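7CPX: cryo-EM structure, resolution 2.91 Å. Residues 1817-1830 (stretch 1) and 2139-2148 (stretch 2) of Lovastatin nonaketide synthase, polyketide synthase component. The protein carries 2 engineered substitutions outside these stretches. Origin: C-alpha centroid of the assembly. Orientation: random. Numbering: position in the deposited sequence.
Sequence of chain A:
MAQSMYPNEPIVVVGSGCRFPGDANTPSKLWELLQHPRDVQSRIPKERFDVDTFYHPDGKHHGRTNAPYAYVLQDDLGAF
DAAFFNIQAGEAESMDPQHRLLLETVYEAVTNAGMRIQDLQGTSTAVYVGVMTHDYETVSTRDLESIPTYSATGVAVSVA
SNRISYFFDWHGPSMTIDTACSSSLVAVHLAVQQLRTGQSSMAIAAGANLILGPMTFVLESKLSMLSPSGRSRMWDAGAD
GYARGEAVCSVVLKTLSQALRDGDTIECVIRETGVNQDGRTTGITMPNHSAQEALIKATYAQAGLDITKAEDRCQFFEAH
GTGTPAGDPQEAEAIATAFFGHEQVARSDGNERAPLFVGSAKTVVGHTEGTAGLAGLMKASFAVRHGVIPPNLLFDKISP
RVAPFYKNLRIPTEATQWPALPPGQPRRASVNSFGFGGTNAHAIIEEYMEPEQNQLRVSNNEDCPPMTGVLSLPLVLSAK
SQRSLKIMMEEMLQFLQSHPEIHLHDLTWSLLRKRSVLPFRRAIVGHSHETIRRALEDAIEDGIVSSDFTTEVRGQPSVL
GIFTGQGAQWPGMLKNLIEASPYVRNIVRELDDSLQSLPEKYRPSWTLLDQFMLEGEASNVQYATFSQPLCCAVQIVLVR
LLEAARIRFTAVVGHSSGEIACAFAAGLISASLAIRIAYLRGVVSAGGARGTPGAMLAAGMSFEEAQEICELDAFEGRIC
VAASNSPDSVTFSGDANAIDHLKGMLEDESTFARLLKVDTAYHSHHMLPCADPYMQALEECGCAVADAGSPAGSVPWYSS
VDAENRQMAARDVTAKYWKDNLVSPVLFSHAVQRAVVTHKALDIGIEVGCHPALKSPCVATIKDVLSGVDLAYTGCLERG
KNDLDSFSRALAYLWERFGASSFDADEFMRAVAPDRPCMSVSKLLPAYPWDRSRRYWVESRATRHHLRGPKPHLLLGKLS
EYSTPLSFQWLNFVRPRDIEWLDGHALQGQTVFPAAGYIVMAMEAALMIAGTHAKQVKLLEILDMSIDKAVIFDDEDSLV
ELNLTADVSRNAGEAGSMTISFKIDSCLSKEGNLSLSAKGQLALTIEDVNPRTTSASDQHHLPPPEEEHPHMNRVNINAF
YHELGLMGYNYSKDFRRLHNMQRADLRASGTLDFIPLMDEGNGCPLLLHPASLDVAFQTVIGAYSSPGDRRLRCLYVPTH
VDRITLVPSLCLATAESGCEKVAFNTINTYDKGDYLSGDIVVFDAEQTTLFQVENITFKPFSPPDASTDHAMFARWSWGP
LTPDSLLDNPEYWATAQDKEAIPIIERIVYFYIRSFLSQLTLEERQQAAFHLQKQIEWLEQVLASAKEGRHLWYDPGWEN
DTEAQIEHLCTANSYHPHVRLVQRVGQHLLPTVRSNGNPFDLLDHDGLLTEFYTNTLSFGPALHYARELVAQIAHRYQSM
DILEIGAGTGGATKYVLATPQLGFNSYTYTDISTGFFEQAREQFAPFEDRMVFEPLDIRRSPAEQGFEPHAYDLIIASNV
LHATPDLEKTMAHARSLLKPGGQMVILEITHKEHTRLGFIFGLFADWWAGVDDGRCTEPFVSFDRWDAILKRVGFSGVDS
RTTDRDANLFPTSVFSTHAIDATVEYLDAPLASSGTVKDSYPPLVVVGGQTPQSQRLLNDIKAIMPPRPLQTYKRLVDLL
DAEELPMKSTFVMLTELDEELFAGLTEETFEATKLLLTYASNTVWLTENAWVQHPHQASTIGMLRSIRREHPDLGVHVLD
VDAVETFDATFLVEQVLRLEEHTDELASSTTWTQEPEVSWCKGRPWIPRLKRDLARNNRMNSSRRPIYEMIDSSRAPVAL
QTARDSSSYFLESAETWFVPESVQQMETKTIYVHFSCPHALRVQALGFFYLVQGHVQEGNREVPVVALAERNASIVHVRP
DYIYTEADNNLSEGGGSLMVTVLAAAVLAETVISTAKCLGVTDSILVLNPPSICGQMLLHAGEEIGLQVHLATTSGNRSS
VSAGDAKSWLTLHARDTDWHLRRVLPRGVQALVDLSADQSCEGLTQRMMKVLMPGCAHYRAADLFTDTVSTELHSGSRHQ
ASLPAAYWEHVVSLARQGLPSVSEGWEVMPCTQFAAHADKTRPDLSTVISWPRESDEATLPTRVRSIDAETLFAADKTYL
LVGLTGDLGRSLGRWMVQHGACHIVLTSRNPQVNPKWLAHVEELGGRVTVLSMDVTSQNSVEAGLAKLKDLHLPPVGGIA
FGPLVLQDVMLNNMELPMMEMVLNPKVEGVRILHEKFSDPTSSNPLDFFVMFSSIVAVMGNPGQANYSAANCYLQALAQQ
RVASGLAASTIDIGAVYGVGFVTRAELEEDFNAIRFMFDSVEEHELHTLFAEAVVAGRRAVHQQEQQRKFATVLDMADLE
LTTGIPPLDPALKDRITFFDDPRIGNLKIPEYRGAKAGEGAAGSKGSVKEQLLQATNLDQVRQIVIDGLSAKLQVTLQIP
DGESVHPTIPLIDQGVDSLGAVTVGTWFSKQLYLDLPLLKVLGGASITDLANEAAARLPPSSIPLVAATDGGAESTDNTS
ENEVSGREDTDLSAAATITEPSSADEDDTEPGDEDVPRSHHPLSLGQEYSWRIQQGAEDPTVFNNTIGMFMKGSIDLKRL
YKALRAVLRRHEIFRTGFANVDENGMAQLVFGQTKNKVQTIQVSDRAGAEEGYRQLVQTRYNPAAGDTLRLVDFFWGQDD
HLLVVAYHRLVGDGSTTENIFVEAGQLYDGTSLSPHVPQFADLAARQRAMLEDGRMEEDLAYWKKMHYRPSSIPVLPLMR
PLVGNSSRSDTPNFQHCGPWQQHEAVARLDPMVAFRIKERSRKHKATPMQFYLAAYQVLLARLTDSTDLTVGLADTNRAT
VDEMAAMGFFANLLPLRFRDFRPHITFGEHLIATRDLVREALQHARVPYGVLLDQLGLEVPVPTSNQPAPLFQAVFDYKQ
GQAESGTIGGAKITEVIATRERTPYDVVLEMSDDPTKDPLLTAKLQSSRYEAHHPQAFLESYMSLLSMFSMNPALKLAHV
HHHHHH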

ATOM      1  N   ASN A1817     -31.942  40.751  -4.827  1.00100.28           N
ATOM      2  CA  ASN A1817     -31.072  40.071  -3.873  1.00100.28           C
ATOM      3  C   ASN A1817     -30.915  38.604  -4.242  1.00100.28           C
ATOM      4  O   ASN A1817     -29.803  38.063  -4.227  1.00100.28           O
ATOM      5  CB  ASN A1817     -31.631  40.201  -2.456  1.00100.28           C
ATOM      6  CG  ASN A1817     -31.483  41.596  -1.895  1.00100.28           C
ATOM      7  OD1 ASN A1817     -32.386  42.424  -2.009  1.00100.28           O
ATOM      8  ND2 ASN A1817     -30.335  41.868  -1.287  1.00100.28           N
ATOM      9  N   ASN A1818     -32.024  37.947  -4.583  1.00 99.57           N
ATOM     10  CA  ASN A1818     -31.968  36.562  -5.025  1.00 99.57           C
ATOM     11  C   ASN A1818     -31.181  36.436  -6.320  1.00 99.57           C
ATOM     12  O   ASN A1818     -30.423  35.480  -6.501  1.00 99.57           O
ATOM     13  CB  ASN A1818     -33.384  36.017  -5.203  1.00 99.57           C
ATOM     14  CG  ASN A1818     -34.064  35.723  -3.882  1.00 99.57           C
ATOM     15  OD1 ASN A1818     -33.406  35.455  -2.878  1.00 99.57           O
ATOM     16  ND2 ASN A1818     -35.390  35.769  -3.877  1.00 99.57           N
ATOM     17  N   ARG A1819     -31.353  37.387  -7.237  1.00 98.94           N
ATOM     18  CA  ARG A1819     -30.590  37.343  -8.479  1.00 98.94           C
ATOM     19  C   ARG A1819     -29.095  37.410  -8.200  1.00 98.94           C
ATOM     20  O   ARG A1819     -28.310  36.636  -8.757  1.00 98.94           O
ATOM     21  CB  ARG A1819     -31.019  38.480  -9.406  1.00 98.94           C
ATOM     22  CG  ARG A1819     -32.315  38.203 -10.149  1.00 98.94           C
ATOM     23  CD  ARG A1819     -32.536  39.179 -11.293  1.00 98.94           C
ATOM     24  NE  ARG A1819     -33.174  40.415 -10.856  1.00 98.94           N
ATOM     25  CZ  ARG A1819     -34.482  40.564 -10.693  1.00 98.94           C
ATOM     26  NH1 ARG A1819     -35.322  39.562 -10.891  1.00 98.94           N
ATOM     27  NH2 ARG A1819     -34.958  41.748 -10.321  1.00 98.94           N
ATOM     28  N   MET A1820     -28.683  38.325  -7.323  1.00 97.76           N
ATOM     29  CA  MET A1820     -27.266  38.457  -7.003  1.00 97.76           C
ATOM     30  C   MET A1820     -26.739  37.208  -6.308  1.00 97.76           C
ATOM     31  O   MET A1820     -25.646  36.725  -6.625  1.00 97.76           O
ATOM     32  CB  MET A1820     -27.040  39.690  -6.128  1.00 97.76           C
ATOM     33  CG  MET A1820     -25.599  39.878  -5.677  1.00 97.76           C
ATOM     34  SD  MET A1820     -25.376  41.320  -4.621  1.00 97.76           S
ATOM     35  CE  MET A1820     -26.454  40.910  -3.251  1.00 97.76           C
ATOM     36  N   ASN A1821     -27.500  36.673  -5.353  1.00 96.48           N
ATOM     37  CA  ASN A1821     -27.025  35.542  -4.567  1.00 96.48           C
ATOM     38  C   ASN A1821     -27.104  34.222  -5.321  1.00 96.48           C
ATOM     39  O   ASN A1821     -26.432  33.263  -4.930  1.00 96.48           O
ATOM     40  CB  ASN A1821     -27.819  35.448  -3.266  1.00 96.48           C
ATOM     41  CG  ASN A1821     -27.595  36.643  -2.365  1.00 96.48           C
ATOM     42  OD1 ASN A1821     -26.469  37.114  -2.210  1.00 96.48           O
ATOM     43  ND2 ASN A1821     -28.669  37.150  -1.775  1.00 96.48           N
ATOM     44  N   SER A1822     -27.903  34.148  -6.386  1.00 97.74           N
ATOM     45  CA  SER A1822     -27.930  32.944  -7.204  1.00 97.74           C
ATOM     46  C   SER A1822     -26.582  32.683  -7.847  1.00 97.74           C
ATOM     47  O   SER A1822     -26.252  31.527  -8.136  1.00 97.74           O
ATOM     48  CB  SER A1822     -29.005  33.066  -8.281  1.00 97.74           C
ATOM     49  OG  SER A1822     -28.747  34.168  -9.132  1.00 97.74           O
ATOM     50  N   SER A1823     -25.800  33.735  -8.073  1.00 96.67           N
ATOM     51  CA  SER A1823     -24.431  33.572  -8.533  1.00 96.67           C
ATOM     52  C   SER A1823     -23.600  32.760  -7.550  1.00 96.67           C
ATOM     53  O   SER A1823     -22.594  32.165  -7.947  1.00 96.67           O
ATOM     54  CB  SER A1823     -23.810  34.953  -8.753  1.00 96.67           C
ATOM     55  OG  SER A1823     -22.407  34.885  -8.912  1.00 96.67           O
ATOM     56  N   ARG A1824     -24.019  32.697  -6.283  1.00 94.28           N
ATOM     57  CA  ARG A1824     -23.242  32.058  -5.233  1.00 94.28           C
ATOM     58  C   ARG A1824     -23.873  30.789  -4.678  1.00 94.28           C
ATOM     59  O   ARG A1824     -23.156  29.980  -4.081  1.00 94.28           O
ATOM     60  CB  ARG A1824     -23.019  33.044  -4.078  1.00 94.28           C
ATOM     61  CG  ARG A1824     -22.149  32.521  -2.947  1.00 94.28           C
ATOM     62  CD  ARG A1824     -21.911  33.605  -1.916  1.00 94.28           C
ATOM     63  NE  ARG A1824     -23.163  34.258  -1.562  1.00 94.28           N
ATOM     64  CZ  ARG A1824     -24.078  33.731  -0.761  1.00 94.28           C
ATOM     65  NH1 ARG A1824     -23.889  32.563  -0.171  1.00 94.28           N
ATOM     66  NH2 ARG A1824     -25.214  34.387  -0.555  1.00 94.28           N
ATOM     67  N   ARG A1825     -25.177  30.594  -4.844  1.00 95.43           N
ATOM     68  CA  ARG A1825     -25.839  29.396  -4.346  1.00 95.43           C
ATOM     69  C   ARG A1825     -27.121  29.190  -5.139  1.00 95.43           C
ATOM     70  O   ARG A1825     -27.585  30.109  -5.822  1.00 95.43           O
ATOM     71  CB  ARG A1825     -26.140  29.506  -2.844  1.00 95.43           C
ATOM     72  CG  ARG A1825     -27.201  30.532  -2.485  1.00 95.43           C
ATOM     73  CD  ARG A1825     -27.347  30.652  -0.977  1.00 95.43           C
ATOM     74  NE  ARG A1825     -28.463  31.503  -0.586  1.00 95.43           N
ATOM     75  CZ  ARG A1825     -29.711  31.083  -0.430  1.00 95.43           C
ATOM     76  NH1 ARG A1825     -30.051  29.824  -0.648  1.00 95.43           N
ATOM     77  NH2 ARG A1825     -30.644  31.950  -0.048  1.00 95.43           N
ATOM     78  N   PRO A1826     -27.717  27.993  -5.071  1.00 97.96           N
ATOM     79  CA  PRO A1826     -28.933  27.735  -5.854  1.00 97.96           C
ATOM     80  C   PRO A1826     -30.164  28.414  -5.275  1.00 97.96           C
ATOM     81  O   PRO A1826     -30.938  27.803  -4.533  1.00 97.96           O
ATOM     82  CB  PRO A1826     -29.063  26.204  -5.813  1.00 97.96           C
ATOM     83  CG  PRO A1826     -27.752  25.699  -5.300  1.00 97.96           C
ATOM     84  CD  PRO A1826     -27.227  26.773  -4.415  1.00 97.96           C
ATOM     85  N   ILE A1827     -30.346  29.686  -5.606  1.00 97.46           N
ATOM     86  CA  ILE A1827     -31.514  30.434  -5.157  1.00 97.46           C
ATOM     87  C   ILE A1827     -32.704  30.056  -6.029  1.00 97.46           C
ATOM     88  O   ILE A1827     -32.613  30.067  -7.262  1.00 97.46           O
ATOM     89  CB  ILE A1827     -31.248  31.946  -5.213  1.00 97.46           C
ATOM     90  CG1 ILE A1827     -30.053  32.320  -4.325  1.00 97.46           C
ATOM     91  CG2 ILE A1827     -32.501  32.704  -4.815  1.00 97.46           C
ATOM     92  CD1 ILE A1827     -30.420  32.886  -2.966  1.00 97.46           C
ATOM     93  N   TYR A1828     -33.823  29.728  -5.392  1.00 99.21           N
ATOM     94  CA  TYR A1828     -35.042  29.330  -6.085  1.00 99.21           C
ATOM     95  C   TYR A1828     -36.125  30.375  -5.866  1.00 99.21           C
ATOM     96  O   TYR A1828     -36.326  30.842  -4.741  1.00 99.21           O
ATOM     97  CB  TYR A1828     -35.527  27.963  -5.600  1.00 99.21           C
ATOM     98  CG  TYR A1828     -34.637  26.815  -6.016  1.00 99.21           C
ATOM     99  CD1 TYR A1828     -34.731  26.265  -7.285  1.00 99.21           C
ATOM    100  CD2 TYR A1828     -33.707  26.280  -5.138  1.00 99.21           C
ATOM    101  CE1 TYR A1828     -33.921  25.218  -7.670  1.00 99.21           C
ATOM    102  CE2 TYR A1828     -32.893  25.233  -5.514  1.00 99.21           C
ATOM    103  CZ  TYR A1828     -33.005  24.705  -6.781  1.00 99.21           C
ATOM    104  OH  TYR A1828     -32.195  23.659  -7.162  1.00 99.21           O
ATOM    105  N   GLU A1829     -36.818  30.737  -6.943  1.00107.01           N
ATOM    106  CA  GLU A1829     -37.925  31.679  -6.894  1.00107.01           C
ATOM    107  C   GLU A1829     -39.097  31.109  -7.678  1.00107.01           C
ATOM    108  O   GLU A1829     -38.912  30.390  -8.661  1.00107.01           O
ATOM    109  CB  GLU A1829     -37.524  33.044  -7.468  1.00107.01           C
ATOM    110  CG  GLU A1829     -38.546  34.143  -7.231  1.00107.01           C
ATOM    111  CD  GLU A1829     -38.087  35.487  -7.759  1.00107.01           C
ATOM    112  OE1 GLU A1829     -36.967  35.559  -8.310  1.00107.01           O
ATOM    113  OE2 GLU A1829     -38.842  36.473  -7.623  1.00107.01           O
ATOM    114  N   MET A1830     -40.309  31.429  -7.236  1.00111.42           N
ATOM    115  CA  MET A1830     -41.516  30.924  -7.887  1.00111.42           C
ATOM    116  C   MET A1830     -41.712  31.708  -9.178  1.00111.42           C
ATOM    117  O   MET A1830     -42.187  32.845  -9.177  1.00111.42           O
ATOM    118  CB  MET A1830     -42.720  31.052  -6.964  1.00111.42           C
ATOM    119  CG  MET A1830     -43.922  30.227  -7.394  1.00111.42           C
ATOM    120  SD  MET A1830     -44.225  28.816  -6.312  1.00111.42           S
ATOM    121  CE  MET A1830     -42.696  27.901  -6.486  1.00111.42           C
ATOM    122  N   THR A2139     -45.979  27.630 -13.081  1.00112.61           N
ATOM    123  CA  THR A2139     -45.465  28.305 -11.891  1.00112.61           C
ATOM    124  C   THR A2139     -44.708  27.281 -11.058  1.00112.61           C
ATOM    125  O   THR A2139     -45.307  26.436 -10.391  1.00112.61           O
ATOM    126  CB  THR A2139     -46.600  28.939 -11.098  1.00112.61           C
ATOM    127  OG1 THR A2139     -47.271  29.911 -11.911  1.00112.61           O
ATOM    128  CG2 THR A2139     -46.062  29.619  -9.848  1.00112.61           C
ATOM    129  N   LEU A2140     -43.386  27.357 -11.095  1.00112.03           N
ATOM    130  CA  LEU A2140     -42.516  26.349 -10.515  1.00112.03           C
ATOM    131  C   LEU A2140     -41.374  27.028  -9.780  1.00112.03           C
ATOM    132  O   LEU A2140     -41.068  28.198 -10.038  1.00112.03           O
ATOM    133  CB  LEU A2140     -41.950  25.420 -11.598  1.00112.03           C
ATOM    134  CG  LEU A2140     -42.987  24.639 -12.401  1.00112.03           C
ATOM    135  CD1 LEU A2140     -42.377  24.118 -13.690  1.00112.03           C
ATOM    136  CD2 LEU A2140     -43.548  23.498 -11.573  1.00112.03           C
ATOM    137  N   PRO A2141     -40.727  26.322  -8.849  1.00108.27           N
ATOM    138  CA  PRO A2141     -39.499  26.855  -8.248  1.00108.27           C
ATOM    139  C   PRO A2141     -38.335  26.787  -9.220  1.00108.27           C
ATOM    140  O   PRO A2141     -37.775  25.713  -9.465  1.00108.27           O
ATOM    141  CB  PRO A2141     -39.281  25.947  -7.034  1.00108.27           C
ATOM    142  CG  PRO A2141     -39.914  24.659  -7.422  1.00108.27           C
ATOM    143  CD  PRO A2141     -41.104  25.022  -8.267  1.00108.27           C
ATOM    144  N   THR A2142     -37.965  27.934  -9.776  1.00106.71           N
ATOM    145  CA  THR A2142     -36.925  28.040 -10.783  1.00106.71           C
ATOM    146  C   THR A2142     -35.658  28.597 -10.151  1.00106.71           C
ATOM    147  O   THR A2142     -35.714  29.533  -9.346  1.00106.71           O
ATOM    148  CB  THR A2142     -37.387  28.941 -11.929  1.00106.71           C
ATOM    149  OG1 THR A2142     -38.580  28.401 -12.512  1.00106.71           O
ATOM    150  CG2 THR A2142     -36.318  29.054 -12.990  1.00106.71           C
ATOM    151  N   ARG A2143     -34.520  28.011 -10.512  1.00103.01           N
ATOM    152  CA  ARG A2143     -33.235  28.421  -9.959  1.00103.01           C
ATOM    153  C   ARG A2143     -32.864  29.790 -10.514  1.00103.01           C
ATOM    154  O   ARG A2143     -32.508  29.919 -11.688  1.00103.01           O
ATOM    155  CB  ARG A2143     -32.169  27.383 -10.289  1.00103.01           C
ATOM    156  CG  ARG A2143     -30.807  27.665  -9.684  1.00103.01           C
ATOM    157  CD  ARG A2143     -29.945  26.416  -9.687  1.00103.01           C
ATOM    158  NE  ARG A2143     -28.573  26.681  -9.272  1.00103.01           N
ATOM    159  CZ  ARG A2143     -27.653  25.744  -9.096  1.00103.01           C
ATOM    160  NH1 ARG A2143     -27.928  24.462  -9.273  1.00103.01           N
ATOM    161  NH2 ARG A2143     -26.425  26.101  -8.729  1.00103.01           N
ATOM    162  N   VAL A2144     -32.936  30.812  -9.666  1.00100.54           N
ATOM    163  CA  VAL A2144     -32.734  32.190 -10.094  1.00100.54           C
ATOM    164  C   VAL A2144     -31.411  32.314 -10.836  1.00100.54           C
ATOM    165  O   VAL A2144     -30.454  31.584 -10.553  1.00100.54           O
ATOM    166  CB  VAL A2144     -32.783  33.153  -8.895  1.00100.54           C
ATOM    167  CG1 VAL A2144     -32.574  34.575  -9.360  1.00100.54           C
ATOM    168  CG2 VAL A2144     -34.109  33.027  -8.166  1.00100.54           C
ATOM    169  N   ARG A2145     -31.355  33.233 -11.794  1.00101.16           N
ATOM    170  CA  ARG A2145     -30.159  33.509 -12.571  1.00101.16           C
ATOM    171  C   ARG A2145     -29.611  34.879 -12.199  1.00101.16           C
ATOM    172  O   ARG A2145     -30.366  35.807 -11.891  1.00101.16           O
ATOM    173  CB  ARG A2145     -30.453  33.454 -14.074  1.00101.16           C
ATOM    174  CG  ARG A2145     -29.304  33.929 -14.957  1.00101.16           C
ATOM    175  CD  ARG A2145     -29.681  33.938 -16.428  1.00101.16           C
ATOM    176  NE  ARG A2145     -29.523  32.630 -17.051  1.00101.16           N
ATOM    177  CZ  ARG A2145     -29.579  32.413 -18.358  1.00101.16           C
ATOM    178  NH1 ARG A2145     -29.789  33.400 -19.216  1.00101.16           N
ATOM    179  NH2 ARG A2145     -29.413  31.177 -18.818  1.00101.16           N
ATOM    180  N   SER A2146     -28.287  34.997 -12.227  1.00 98.93           N
ATOM    181  CA  SER A2146     -27.652  36.271 -11.934  1.00 98.93           C
ATOM    182  C   SER A2146     -28.052  37.313 -12.971  1.00 98.93           C
ATOM    183  O   SER A2146     -28.250  37.009 -14.150  1.00 98.93           O
ATOM    184  CB  SER A2146     -26.132  36.117 -11.904  1.00 98.93           C
ATOM    185  OG  SER A2146     -25.506  37.339 -11.561  1.00 98.93           O
ATOM    186  N   ILE A2147     -28.166  38.562 -12.517  1.00 99.13           N
ATOM    187  CA  ILE A2147     -28.575  39.641 -13.407  1.00 99.13           C
ATOM    188  C   ILE A2147     -27.599  39.776 -14.566  1.00 99.13           C
ATOM    189  O   ILE A2147     -28.003  40.058 -15.701  1.00 99.13           O
ATOM    190  CB  ILE A2147     -28.697  40.957 -12.617  1.00 99.13           C
ATOM    191  CG1 ILE A2147     -29.416  42.020 -13.446  1.00 99.13           C
ATOM    192  CG2 ILE A2147     -27.327  41.456 -12.215  1.00 99.13           C
ATOM    193  CD1 ILE A2147     -30.890  41.758 -13.616  1.00 99.13           C
ATOM    194  N   ASP A2148     -26.307  39.582 -14.306  1.00 99.50           N
ATOM    195  CA  ASP A2148     -25.266  39.708 -15.316  1.00 99.50           C
ATOM    196  C   ASP A2148     -24.794  38.355 -15.835  1.00 99.50           C
ATOM    197  O   ASP A2148     -23.678  38.252 -16.354  1.00 99.50           O
ATOM    198  CB  ASP A2148     -24.083  40.499 -14.758  1.00 99.50           C
ATOM    199  CG  ASP A2148     -23.471  39.849 -13.535  1.00 99.50           C
ATOM    200  OD1 ASP A2148     -23.991  38.806 -13.087  1.00 99.50           O
ATOM    201  OD2 ASP A2148     -22.464  40.381 -13.021  1.00 99.50           O
TER

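Two segments more than three hundred residues apart in sequence meet here, first as paired strands and then as a loop lying against a helix. Strand 1828-1830 runs antiparallel to strand 2139-2143, their directions differing by 153°. Glu-1829 and Thr-2142 form the hydrogen-bonded pair: Glu-1829 N donates to Thr-2142 O and Thr-2142 N to Glu-1829 O, both at 2.9 Å and nearly straight. The ladder gains one more rung beyond the strands, where Val-2144 N donates to Ile-1827 O at a short 2.5 Å. Tyr-1828 with Arg-2143 and Met-1830 with Pro-2141 are non-hydrogen-bonded pairs, with CA atoms 4.4 and 4.6 Å apart. Proline suits such a site, since its nitrogen has no proton to give and this register asks none of it. The close approach of the chains also brings CA-H groups to carbonyls, as from Tyr-1828 CA to Thr-2142 O (3.3 Å).

Past the strands, stretch 2 continues along the helix that carries Asn-1818 and Arg-1819. Ser-2146 CA lies 3.3 Å from Arg-1819 O in a nearly linear CA-H...O contact. Arg-1819 O also accepts a hydrogen bond from Ser-1822 OG at 2.5 Å, so this small side chain satisfies its hydroxyl within its own segment. Ser-1822 OG also lies 3.2 Å from Ser-2146 N, but the angle is too poor for a hydrogen bond.

Val-2144 is the centre of the packing and loses more area to the other stretch than any other residue here. Its compact, branched side chain points toward stretch 1 and fits between helix and strand: CG1 lies 3.5 Å from Arg-1819 CA, while CG2 lies 3.7 Å from Ile-1827 CG2 and 3.5 Å from Glu-1829 CB. Glutamate thus contributes its aliphatic base to an apolar contact. Arg-1819 does likewise, its CG 3.7 Å from Val-2144 CG1, and its NE is 3.8 Å from Ile-2147 CD1; its guanidinium finds hydrogen bonds elsewhere in the structure.

Tyr-1828, Met-1830, Pro-2141 and Arg-2143 share one face of the sheet. The tyrosine ring lies obliquely against the opposing strand, with CE1 3.8 Å from Arg-2143 CB. Arg-2143 is extended, all its chi angles near t, which carries its guanidinium to Pro-1826, whose CB sits over one face with 3.5 Å between it and Arg-2143 NE. Flexible Met-1830 brings its end nearer to stretch 2, placing CE 3.7 Å from Pro-2141 CD, while its CG approaches Thr-2139 CG2 to 3.3 Å.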